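Local coordinates for oxidized polyvinyl alcohol hydrolase (PDB 3WWE), which hydrolyses beta-diketones such as 4,6-nonanedione and the oxidized form of polyvinyl alcohol, in the second step of polyvinyl alcohol degradation, at residues A49-P54 with S74-L79; W126-E131 with I176-T181; S201-V206 with L271-R276. One frame throughout, in Å; residues are numbered along the deposited sequence.

Contact 1 (A49-P54 with S74-L79); sequences AFIVYP and STNDNL
Ile-51 and Leu-79 meet through their terminal methyls, CD1 of Ile-51 lying 3.7 Å from CD1 of Leu-79. The same leucine methyl also touches the ring of Tyr-53. It sits at the ring edge, close to the ring plane, 3.9 Å from Tyr-53 CE1. CD2 of Leu-79 reaches CE1 of Tyr-53 as well, so one ring corner is held by both leucine branches. Thr-75 adds a looser methyl contact, its CG2 4.3 Å from CD1 of Ile-51. The Ile-51 branch that reaches the helix is CG1, set anti to the carbonyl carbon (chi1 -61°), and the near-extended second torsion pushes CD1 outward. No hydrogen bond crosses between the segments; the contact is apolar.

The first turn of the helix is fixed by a capping box. Asp-77 N donates to Ser-74 OG at 2.9 Å, and Ser-74 N donates back to Asp-77 OD2. Asp-77 OD1 also forms a salt bridge with Arg-112. The short strand and helix axes run nearly parallel, 19° apart. Helix 75-80 packs on one face of the sheet at strand 46-53, which lies between strands 36-43 and 96-100, while Phe-50 and Val-52 turn to helix 148-160 on the other face.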
loop_
_atom_site.group_PDB
_atom_site.type_symbol
_atom_site.label_atom_id
_atom_site.label_comp_id
_atom_site.label_asym_id
_atom_site.label_seq_id
_atom_site.Cartn_x
_atom_site.Cartn_y
_atom_site.Cartn_z
ATOM N N ALA A 49 4.349 -15.015 -8.434
ATOM C CA ALA A 49 4.925 -14.419 -9.613
ATOM C C ALA A 49 5.041 -12.934 -9.430
ATOM O O ALA A 49 4.330 -12.369 -8.587
ATOM C CB ALA A 49 4.070 -14.738 -10.844
ATOM N N PHE A 50 5.925 -12.306 -10.209
ATOM C CA PHE A 50 6.111 -10.841 -10.146
ATOM C C PHE A 50 6.786 -10.433 -11.449
ATOM O O PHE A 50 7.353 -11.290 -12.145
ATOM C CB PHE A 50 6.966 -10.394 -8.943
ATOM C CG PHE A 50 8.303 -11.114 -8.842
ATOM C CD1 PHE A 50 8.389 -12.358 -8.209
ATOM C CD2 PHE A 50 9.464 -10.566 -9.429
ATOM C CE1 PHE A 50 9.617 -13.069 -8.152
ATOM C CE2 PHE A 50 10.722 -11.279 -9.375
ATOM C CZ PHE A 50 10.783 -12.532 -8.733
ATOM N N ILE A 51 6.698 -9.141 -11.781
ATOM C CA ILE A 51 7.252 -8.605 -13.005
ATOM C C ILE A 51 8.289 -7.542 -12.650
ATOM O O ILE A 51 8.061 -6.695 -11.802
ATOM C CB ILE A 51 6.144 -7.997 -13.888
ATOM C CG1 ILE A 51 5.129 -9.075 -14.282
ATOM C CG2 ILE A 51 6.728 -7.440 -15.186
ATOM C CD1 ILE A 51 3.727 -8.489 -14.755
ATOM N N VAL A 52 9.435 -7.606 -13.333
ATOM C CA VAL A 52 10.528 -6.716 -13.074
ATOM C C VAL A 52 10.796 -5.837 -14.279
ATOM O O VAL A 52 10.886 -6.386 -15.425
ATOM C CB VAL A 52 11.846 -7.499 -12.818
ATOM C CG1 VAL A 52 12.936 -6.518 -12.729
ATOM C CG2 VAL A 52 11.766 -8.364 -11.556
ATOM N N TYR A 53 10.921 -4.513 -14.035
ATOM C CA TYR A 53 11.254 -3.490 -15.074
ATOM C C TYR A 53 12.440 -2.749 -14.507
ATOM O O TYR A 53 12.277 -1.856 -13.681
ATOM C CB TYR A 53 10.139 -2.436 -15.314
ATOM C CG TYR A 53 8.890 -2.949 -15.981
ATOM C CD1 TYR A 53 7.839 -3.515 -15.229
ATOM C CD2 TYR A 53 8.733 -2.854 -17.376
ATOM C CE1 TYR A 53 6.653 -3.966 -15.854
ATOM C CE2 TYR A 53 7.561 -3.294 -18.007
ATOM C CZ TYR A 53 6.517 -3.845 -17.244
ATOM O OH TYR A 53 5.320 -4.185 -17.899
ATOM N N PRO A 54 13.661 -3.113 -14.940
ATOM C CA PRO A 54 14.901 -2.490 -14.471
ATOM C C PRO A 54 14.899 -1.001 -14.759
ATOM O O PRO A 54 14.368 -0.569 -15.786
ATOM C CB PRO A 54 15.982 -3.240 -15.251
ATOM C CG PRO A 54 15.338 -4.628 -15.468
ATOM C CD PRO A 54 13.947 -4.216 -15.881
ATOM N N SER A 74 -6.034 -5.706 -13.261
ATOM C CA SER A 74 -4.992 -6.727 -13.271
ATOM C C SER A 74 -3.679 -6.042 -12.954
ATOM O O SER A 74 -3.586 -4.810 -12.947
ATOM C CB SER A 74 -4.907 -7.370 -14.656
ATOM O OG SER A 74 -4.477 -6.419 -15.593
ATOM N N THR A 75 -2.668 -6.837 -12.636
ATOM C CA THR A 75 -1.366 -6.296 -12.351
ATOM C C THR A 75 -0.858 -5.645 -13.645
ATOM O O THR A 75 -0.213 -4.595 -13.645
ATOM C CB THR A 75 -0.408 -7.441 -11.889
ATOM O OG1 THR A 75 -0.784 -7.878 -10.586
ATOM C CG2 THR A 75 1.015 -6.931 -11.791
ATOM N N ASN A 76 -1.157 -6.283 -14.765
ATOM C CA ASN A 76 -0.769 -5.745 -16.054
ATOM C C ASN A 76 -1.405 -4.369 -16.351
ATOM O O ASN A 76 -0.782 -3.471 -16.955
ATOM C CB ASN A 76 -1.206 -6.726 -17.102
ATOM C CG ASN A 76 -0.288 -6.751 -18.218
ATOM O OD1 ASN A 76 -0.522 -6.060 -19.229
ATOM N ND2 ASN A 76 0.844 -7.529 -18.061
ATOM N N ASP A 77 -2.672 -4.236 -15.978
ATOM C CA ASP A 77 -3.360 -2.955 -16.138
ATOM C C ASP A 77 -2.587 -1.922 -15.280
ATOM O O ASP A 77 -2.206 -0.900 -15.783
ATOM C CB ASP A 77 -4.779 -2.984 -15.595
ATOM C CG ASP A 77 -5.728 -3.892 -16.406
ATOM O OD1 ASP A 77 -5.539 -3.983 -17.646
ATOM O OD2 ASP A 77 -6.685 -4.477 -15.781
ATOM N N ASN A 78 -2.396 -2.222 -13.993
ATOM C CA ASN A 78 -1.701 -1.367 -13.040
ATOM C C ASN A 78 -0.379 -0.899 -13.613
ATOM O O ASN A 78 0.002 0.276 -13.461
ATOM C CB ASN A 78 -1.431 -2.128 -11.722
ATOM C CG ASN A 78 -0.612 -1.303 -10.699
ATOM O OD1 ASN A 78 0.603 -1.461 -10.586
ATOM N ND2 ASN A 78 -1.292 -0.396 -9.972
ATOM N N LEU A 79 0.290 -1.818 -14.308
ATOM C CA LEU A 79 1.597 -1.553 -14.889
ATOM C C LEU A 79 1.575 -0.856 -16.214
ATOM O O LEU A 79 2.465 -0.075 -16.475
ATOM C CB LEU A 79 2.372 -2.865 -15.081
ATOM C CG LEU A 79 2.838 -3.534 -13.804
ATOM C CD1 LEU A 79 3.292 -4.905 -14.117
ATOM C CD2 LEU A 79 3.964 -2.716 -13.166
#

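Contact 2 (W126-E131 with I176-T181); sequences WNPWFE and ISSGGT. With AE3 (2-(2-ethoxyethoxy)ethanol), chain B.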
loop_
_atom_site.group_PDB
_atom_site.type_symbol
_atom_site.label_atom_id
_atom_site.label_comp_id
_atom_site.label_asym_id
_atom_site.label_seq_id
_atom_site.Cartn_x
_atom_site.Cartn_y
_atom_site.Cartn_z
ATOM N N TRP A 126 -10.141 -9.648 3.000
ATOM C CA TRP A 126 -10.369 -9.394 1.573
ATOM C C TRP A 126 -9.387 -10.233 0.715
ATOM O O TRP A 126 -8.183 -10.245 0.969
ATOM C CB TRP A 126 -10.166 -7.888 1.366
ATOM C CG TRP A 126 -10.905 -7.339 0.187
ATOM C CD1 TRP A 126 -10.356 -6.702 -0.869
ATOM C CD2 TRP A 126 -12.291 -7.496 -0.104
ATOM N NE1 TRP A 126 -11.299 -6.466 -1.826
ATOM C CE2 TRP A 126 -12.506 -6.946 -1.387
ATOM C CE3 TRP A 126 -13.381 -8.064 0.589
ATOM C CZ2 TRP A 126 -13.769 -6.940 -2.018
ATOM C CZ3 TRP A 126 -14.653 -8.069 -0.038
ATOM C CH2 TRP A 126 -14.821 -7.502 -1.344
ATOM N N ASN A 127 -9.902 -10.912 -0.306
ATOM C CA ASN A 127 -9.087 -11.808 -1.143
ATOM C C ASN A 127 -7.933 -11.359 -2.048
ATOM O O ASN A 127 -6.994 -12.131 -2.210
ATOM C CB ASN A 127 -10.025 -12.716 -1.957
ATOM C CG ASN A 127 -9.418 -14.094 -2.247
ATOM O OD1 ASN A 127 -8.851 -14.747 -1.373
ATOM N ND2 ASN A 127 -9.549 -14.538 -3.484
ATOM N N PRO A 128 -7.956 -10.128 -2.631
ATOM C CA PRO A 128 -6.865 -9.666 -3.517
ATOM C C PRO A 128 -5.423 -9.797 -2.912
ATOM O O PRO A 128 -4.478 -10.242 -3.575
ATOM C CB PRO A 128 -7.243 -8.192 -3.817
ATOM C CG PRO A 128 -8.714 -8.147 -3.622
ATOM C CD PRO A 128 -8.918 -9.051 -2.384
ATOM N N TRP A 129 -5.272 -9.419 -1.648
ATOM C CA TRP A 129 -3.995 -9.474 -0.942
ATOM C C TRP A 129 -4.323 -9.878 0.497
ATOM O O TRP A 129 -5.454 -9.690 0.975
ATOM C CB TRP A 129 -3.288 -8.109 -0.863
ATOM C CG TRP A 129 -3.059 -7.385 -2.174
ATOM C CD1 TRP A 129 -3.821 -6.361 -2.711
ATOM C CD2 TRP A 129 -2.039 -7.651 -3.118
ATOM N NE1 TRP A 129 -3.328 -5.992 -3.932
ATOM C CE2 TRP A 129 -2.233 -6.764 -4.209
ATOM C CE3 TRP A 129 -0.978 -8.563 -3.165
ATOM C CZ2 TRP A 129 -1.401 -6.765 -5.318
ATOM C CZ3 TRP A 129 -0.144 -8.564 -4.286
ATOM C CH2 TRP A 129 -0.362 -7.680 -5.333
ATOM N N PHE A 130 -3.313 -10.429 1.189
ATOM C CA PHE A 130 -3.469 -10.828 2.584
ATOM C C PHE A 130 -3.197 -9.527 3.287
ATOM O O PHE A 130 -2.118 -9.329 3.842
ATOM C CB PHE A 130 -2.415 -11.887 2.899
ATOM C CG PHE A 130 -2.536 -13.111 2.020
ATOM C CD1 PHE A 130 -3.669 -13.939 2.104
ATOM C CD2 PHE A 130 -1.566 -13.431 1.115
ATOM C CE1 PHE A 130 -3.818 -15.103 1.271
ATOM C CE2 PHE A 130 -1.694 -14.568 0.298
ATOM C CZ PHE A 130 -2.833 -15.411 0.383
ATOM N N GLU A 131 -4.182 -8.623 3.251
ATOM C CA GLU A 131 -3.991 -7.279 3.805
ATOM C C GLU A 131 -4.712 -6.885 5.080
ATOM O O GLU A 131 -4.572 -5.749 5.518
ATOM C CB GLU A 131 -4.301 -6.240 2.722
ATOM C CG GLU A 131 -5.429 -6.651 1.772
ATOM C CD GLU A 131 -6.796 -6.157 2.210
ATOM O OE1 GLU A 131 -7.220 -6.391 3.374
ATOM O OE2 GLU A 131 -7.458 -5.527 1.362
ATOM N N ILE A 176 -3.150 0.859 -4.812
ATOM C CA ILE A 176 -4.465 1.446 -4.804
ATOM C C ILE A 176 -5.520 0.507 -4.182
ATOM O O ILE A 176 -5.509 -0.712 -4.400
ATOM C CB ILE A 176 -4.857 1.815 -6.281
ATOM C CG1 ILE A 176 -6.318 2.296 -6.368
ATOM C CG2 ILE A 176 -4.599 0.585 -7.180
ATOM C CD1 ILE A 176 -6.567 3.604 -5.716
ATOM N N SER A 177 -6.420 1.069 -3.374
ATOM C CA SER A 177 -7.509 0.294 -2.815
ATOM C C SER A 177 -6.938 -0.877 -2.001
ATOM O O SER A 177 -6.159 -0.643 -1.051
ATOM C CB SER A 177 -8.411 -0.177 -3.992
ATOM O OG SER A 177 -9.616 -0.787 -3.530
ATOM N N SER A 178 -7.298 -2.115 -2.359
ATOM C CA SER A 178 -6.771 -3.265 -1.619
ATOM C C SER A 178 -5.234 -3.241 -1.618
ATOM O O SER A 178 -4.605 -3.596 -0.612
ATOM C CB SER A 178 -7.299 -4.557 -2.213
ATOM O OG SER A 178 -6.964 -5.611 -1.391
ATOM N N GLY A 179 -4.638 -2.845 -2.748
ATOM C CA GLY A 179 -3.175 -2.706 -2.798
ATOM C C GLY A 179 -2.703 -1.634 -1.799
ATOM O O GLY A 179 -1.601 -1.704 -1.243
ATOM N N GLY A 180 -3.534 -0.611 -1.593
ATOM C CA GLY A 180 -3.238 0.436 -0.613
ATOM C C GLY A 180 -3.368 -0.077 0.813
ATOM O O GLY A 180 -2.591 0.284 1.713
ATOM N N THR A 181 -4.348 -0.936 1.046
ATOM C CA THR A 181 -4.496 -1.533 2.374
ATOM C C THR A 181 -3.236 -2.433 2.655
ATOM O O THR A 181 -2.659 -2.416 3.765
ATOM C CB THR A 181 -5.745 -2.407 2.417
ATOM O OG1 THR A 181 -6.886 -1.639 1.957
ATOM C CG2 THR A 181 -5.950 -2.913 3.816
HETATM C C1 AE3 B . -15.835 -5.730 4.483
HETATM C C2 AE3 B . -14.570 -5.823 3.671
HETATM O O2 AE3 B . -14.748 -5.048 2.487
HETATM C C3 AE3 B . -13.517 -4.369 2.236
HETATM C C4 AE3 B . -13.533 -3.727 0.850
HETATM O O3 AE3 B . -12.247 -3.141 0.585
HETATM C C5 AE3 B . -12.111 -3.004 -0.859
HETATM C C6 AE3 B . -10.689 -2.497 -1.192
HETATM O O4 AE3 B . -10.181 -1.586 -0.159
HETATM O O HOH W 1 -8.981 -3.258 1.483
#
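Trp-126 and Trp-129 both present ring edges to Ser-178, whose OG lies 3.6 Å from Trp-126 CD1 and 3.5 Å from Trp-129 CD1. One face of the Trp-126 indole carries the bound 2-(2-ethoxyethoxy)ethanol, with C4 of the ligand 4.0 Å above the ring plane. Gly-179 CA approaches Trp-129 NE1 obliquely. The two indole nitrogens bond to Ser-71 OG (Trp-126) and Thr-69 O (Trp-129).

Segment 176-181 holds most of what is probably the nucleophile elbow (GxSxG) of an alpha/beta-hydrolase. Ser-177, a charge-relay residue by similarity, occupies the turn with a positive phi of 58°. Its OG is hydrogen-bonded to His-303.

Ser-178 begins the helix and points its hydroxyl into the loop. OG is anti to the backbone N (chi1 -171°), which carries it between the two indole edges and Pro-128 CB. There it donates to Glu-131 OE2 on the anti side of the carboxylate. Glu-131 reaches it by a bend at chi2, and its other oxygen, OE1, bonds to Tyr-205. The carboxylate also rests against CG2 of Thr-181. One water donates to Glu-131 OE2 at 2.7 Å, is bonded to Thr-181 OG1, and lies 2.6 Å from O4 of the ligand.

Contact 3 (S201-V206 with L271-R276); sequences SGEWYV and LCADYR. With AE3 (2-(2-ethoxyethoxy)ethanol), chain B.
Ala-273 and Tyr-275 carry the 271-276 side of this contact with loop 201-206. Cys-272 is tied to Cys-262 by a disulfide, and its carbonyl takes a bond from a water that also donates to Glu-203 OE1. Cys-272 and Ala-273 face Trp-260 in a classic beta bulge. The methyl of Ala-273 lies 4.0 Å from Glu-203 OE1. Asp-274 N donates to a second water, which donates to the same carboxylate oxygen. Asp-274 caps the helix that follows, accepting from Arg-276 N.

This hairpin and helix start border the probable active-site pocket of an alpha/beta-hydrolase fold, as in the S9 family. The Tyr-275 side chain comes within about 4 Å of that of Ser-177, the probable nucleophile. A chi1 of -58° sets the ring beside its own backbone N, with CG and CD2 against Ser-201. Ser-201 O lies 3.3 Å from Tyr-275 CE2, and Gly-202 O meets the ring edge. Tyr-275 OH and the terminal hydroxyl O4 of 2-(2-ethoxyethoxy)ethanol are hydrogen-bonded at 2.7 Å; either could be the donor. A leucine here lacks the outer ring and hydroxyl, and would probably leave O4 without this partner and a gap toward the ligand. Glu-203 OE2 accepts from Trp-204 N and Tyr-205 N.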
loop_
_atom_site.group_PDB
_atom_site.type_symbol
_atom_site.label_atom_id
_atom_site.label_comp_id
_atom_site.label_asym_id
_atom_site.label_seq_id
_atom_site.Cartn_x
_atom_site.Cartn_y
_atom_site.Cartn_z
ATOM N N SER A 201 -5.844 5.292 -1.081
ATOM C CA SER A 201 -7.157 4.824 -0.630
ATOM C C SER A 201 -7.107 3.395 -0.161
ATOM O O SER A 201 -7.768 2.520 -0.710
ATOM C CB SER A 201 -8.180 4.981 -1.721
ATOM O OG SER A 201 -7.916 6.182 -2.365
ATOM N N GLY A 202 -6.283 3.164 0.853
ATOM C CA GLY A 202 -6.185 1.841 1.432
ATOM C C GLY A 202 -7.040 1.827 2.696
ATOM O O GLY A 202 -7.277 2.874 3.274
ATOM N N GLU A 203 -7.536 0.668 3.132
ATOM C CA GLU A 203 -8.301 0.604 4.388
ATOM C C GLU A 203 -7.353 0.525 5.594
ATOM O O GLU A 203 -6.147 0.253 5.472
ATOM C CB GLU A 203 -9.183 -0.662 4.395
ATOM C CG GLU A 203 -10.716 -0.437 4.150
ATOM C CD GLU A 203 -11.397 0.244 5.351
ATOM O OE1 GLU A 203 -12.647 0.256 5.333
ATOM O OE2 GLU A 203 -10.725 0.753 6.316
ATOM N N TRP A 204 -7.950 0.689 6.764
ATOM C CA TRP A 204 -7.295 0.604 8.054
ATOM C C TRP A 204 -8.092 -0.413 8.889
ATOM O O TRP A 204 -7.589 -0.966 9.855
ATOM C CB TRP A 204 -7.354 1.939 8.770
ATOM C CG TRP A 204 -6.348 2.031 9.838
ATOM C CD1 TRP A 204 -6.568 1.954 11.206
ATOM C CD2 TRP A 204 -4.921 2.166 9.667
ATOM N NE1 TRP A 204 -5.361 2.038 11.871
ATOM C CE2 TRP A 204 -4.340 2.163 10.962
ATOM C CE3 TRP A 204 -4.074 2.281 8.546
ATOM C CZ2 TRP A 204 -2.937 2.276 11.167
ATOM C CZ3 TRP A 204 -2.681 2.389 8.754
ATOM C CH2 TRP A 204 -2.139 2.389 10.062
ATOM N N TYR A 205 -9.337 -0.655 8.494
ATOM C CA TYR A 205 -10.208 -1.585 9.223
ATOM C C TYR A 205 -10.240 -1.265 10.689
ATOM O O TYR A 205 -9.988 -2.101 11.552
ATOM C CB TYR A 205 -9.746 -2.987 9.054
ATOM C CG TYR A 205 -9.693 -3.444 7.652
ATOM C CD1 TYR A 205 -10.813 -3.357 6.811
ATOM C CD2 TYR A 205 -8.549 -4.064 7.172
ATOM C CE1 TYR A 205 -10.791 -3.899 5.525
ATOM C CE2 TYR A 205 -8.516 -4.610 5.894
ATOM C CZ TYR A 205 -9.631 -4.528 5.078
ATOM O OH TYR A 205 -9.543 -5.093 3.813
ATOM N N VAL A 206 -10.606 -0.028 10.972
ATOM C CA VAL A 206 -10.648 0.448 12.338
ATOM C C VAL A 206 -11.339 -0.507 13.311
ATOM O O VAL A 206 -12.402 -1.078 12.995
ATOM C CB VAL A 206 -11.329 1.813 12.388
ATOM C CG1 VAL A 206 -11.595 2.227 13.847
ATOM C CG2 VAL A 206 -10.414 2.837 11.691
ATOM N N LEU A 271 -22.615 -0.108 0.059
ATOM C CA LEU A 271 -21.421 0.570 0.520
ATOM C C LEU A 271 -20.660 -0.269 1.563
ATOM O O LEU A 271 -21.235 -0.691 2.577
ATOM C CB LEU A 271 -21.796 1.948 1.136
ATOM C CG LEU A 271 -20.590 2.737 1.699
ATOM C CD1 LEU A 271 -19.740 3.091 0.500
ATOM C CD2 LEU A 271 -20.978 4.029 2.519
ATOM N N CYS A 272 -19.368 -0.514 1.345
ATOM C CA CYS A 272 -18.681 -1.313 2.359
ATOM C C CYS A 272 -17.312 -0.781 2.772
ATOM O O CYS A 272 -16.606 -1.381 3.612
ATOM C CB CYS A 272 -18.572 -2.756 1.887
ATOM S SG CYS A 272 -17.682 -2.762 0.401
ATOM N N ALA A 273 -16.945 0.350 2.188
ATOM C CA ALA A 273 -15.676 0.986 2.554
ATOM C C ALA A 273 -15.690 2.473 2.248
ATOM O O ALA A 273 -16.031 2.890 1.137
ATOM C CB ALA A 273 -14.517 0.344 1.833
ATOM N N ASP A 274 -15.325 3.256 3.237
ATOM C CA ASP A 274 -15.251 4.716 3.078
ATOM C C ASP A 274 -13.803 5.070 3.406
ATOM O O ASP A 274 -13.371 4.875 4.539
ATOM C CB ASP A 274 -16.177 5.381 4.082
ATOM C CG ASP A 274 -16.158 6.889 3.969
ATOM O OD1 ASP A 274 -15.234 7.451 3.295
ATOM O OD2 ASP A 274 -17.079 7.493 4.576
ATOM N N TYR A 275 -13.063 5.594 2.436
ATOM C CA TYR A 275 -11.646 5.901 2.659
ATOM C C TYR A 275 -11.274 7.185 3.427
ATOM O O TYR A 275 -10.105 7.414 3.777
ATOM C CB TYR A 275 -10.910 5.766 1.322
ATOM C CG TYR A 275 -11.117 4.368 0.797
ATOM C CD1 TYR A 275 -12.198 4.072 -0.037
ATOM C CD2 TYR A 275 -10.303 3.312 1.233
ATOM C CE1 TYR A 275 -12.475 2.745 -0.416
ATOM C CE2 TYR A 275 -10.571 1.983 0.853
ATOM C CZ TYR A 275 -11.656 1.723 0.034
ATOM O OH TYR A 275 -11.923 0.460 -0.379
ATOM N N ARG A 276 -12.257 8.017 3.731
ATOM C CA ARG A 276 -11.979 9.221 4.530
ATOM C C ARG A 276 -11.416 8.774 5.896
ATOM O O ARG A 276 -10.290 9.141 6.270
ATOM C CB ARG A 276 -13.273 10.031 4.761
ATOM C CG ARG A 276 -13.078 11.316 5.539
ATOM C CD ARG A 276 -14.487 11.884 5.912
ATOM N NE ARG A 276 -15.263 12.142 4.707
ATOM C CZ ARG A 276 -15.265 13.312 4.087
ATOM N NH1 ARG A 276 -14.558 14.300 4.577
ATOM N NH2 ARG A 276 -15.925 13.479 2.948
HETATM C C1 AE3 B . -15.835 -5.730 4.483
HETATM C C2 AE3 B . -14.570 -5.823 3.671
HETATM O O2 AE3 B . -14.748 -5.048 2.487
HETATM C C3 AE3 B . -13.517 -4.369 2.236
HETATM C C4 AE3 B . -13.533 -3.727 0.850
HETATM O O3 AE3 B . -12.247 -3.141 0.585
HETATM C C5 AE3 B . -12.111 -3.004 -0.859
HETATM C C6 AE3 B . -10.689 -2.497 -1.192
HETATM O O4 AE3 B . -10.181 -1.586 -0.159
HETATM O O HOH W 2 -14.106 2.392 5.638
HETATM O O HOH W 3 -14.191 -1.945 5.213
#

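Every touching residue of contacts 2 and 3 is buried, whereas Tyr-53 and Asn-76 of contact 1 are partly exposed. No helix or strand is shared. Contact 1 joins strand 46-53 and helix 75-80 by apolar packing, away from the annotated sites. Contact 2 joins a loop to helix 178-189, and contact 3 a loop to strand 269-274 and helix 275-288. Contacts 2 and 3 line the pocket that holds 2-(2-ethoxyethoxy)ethanol, and polar groups and waters do much of the work there. Two side-chain hydrogen bonds probably join them, one of them between Thr-181 OG1 and Glu-203 N. Contacts 1 and 2 do not touch, their nearest atoms about 4 Å apart.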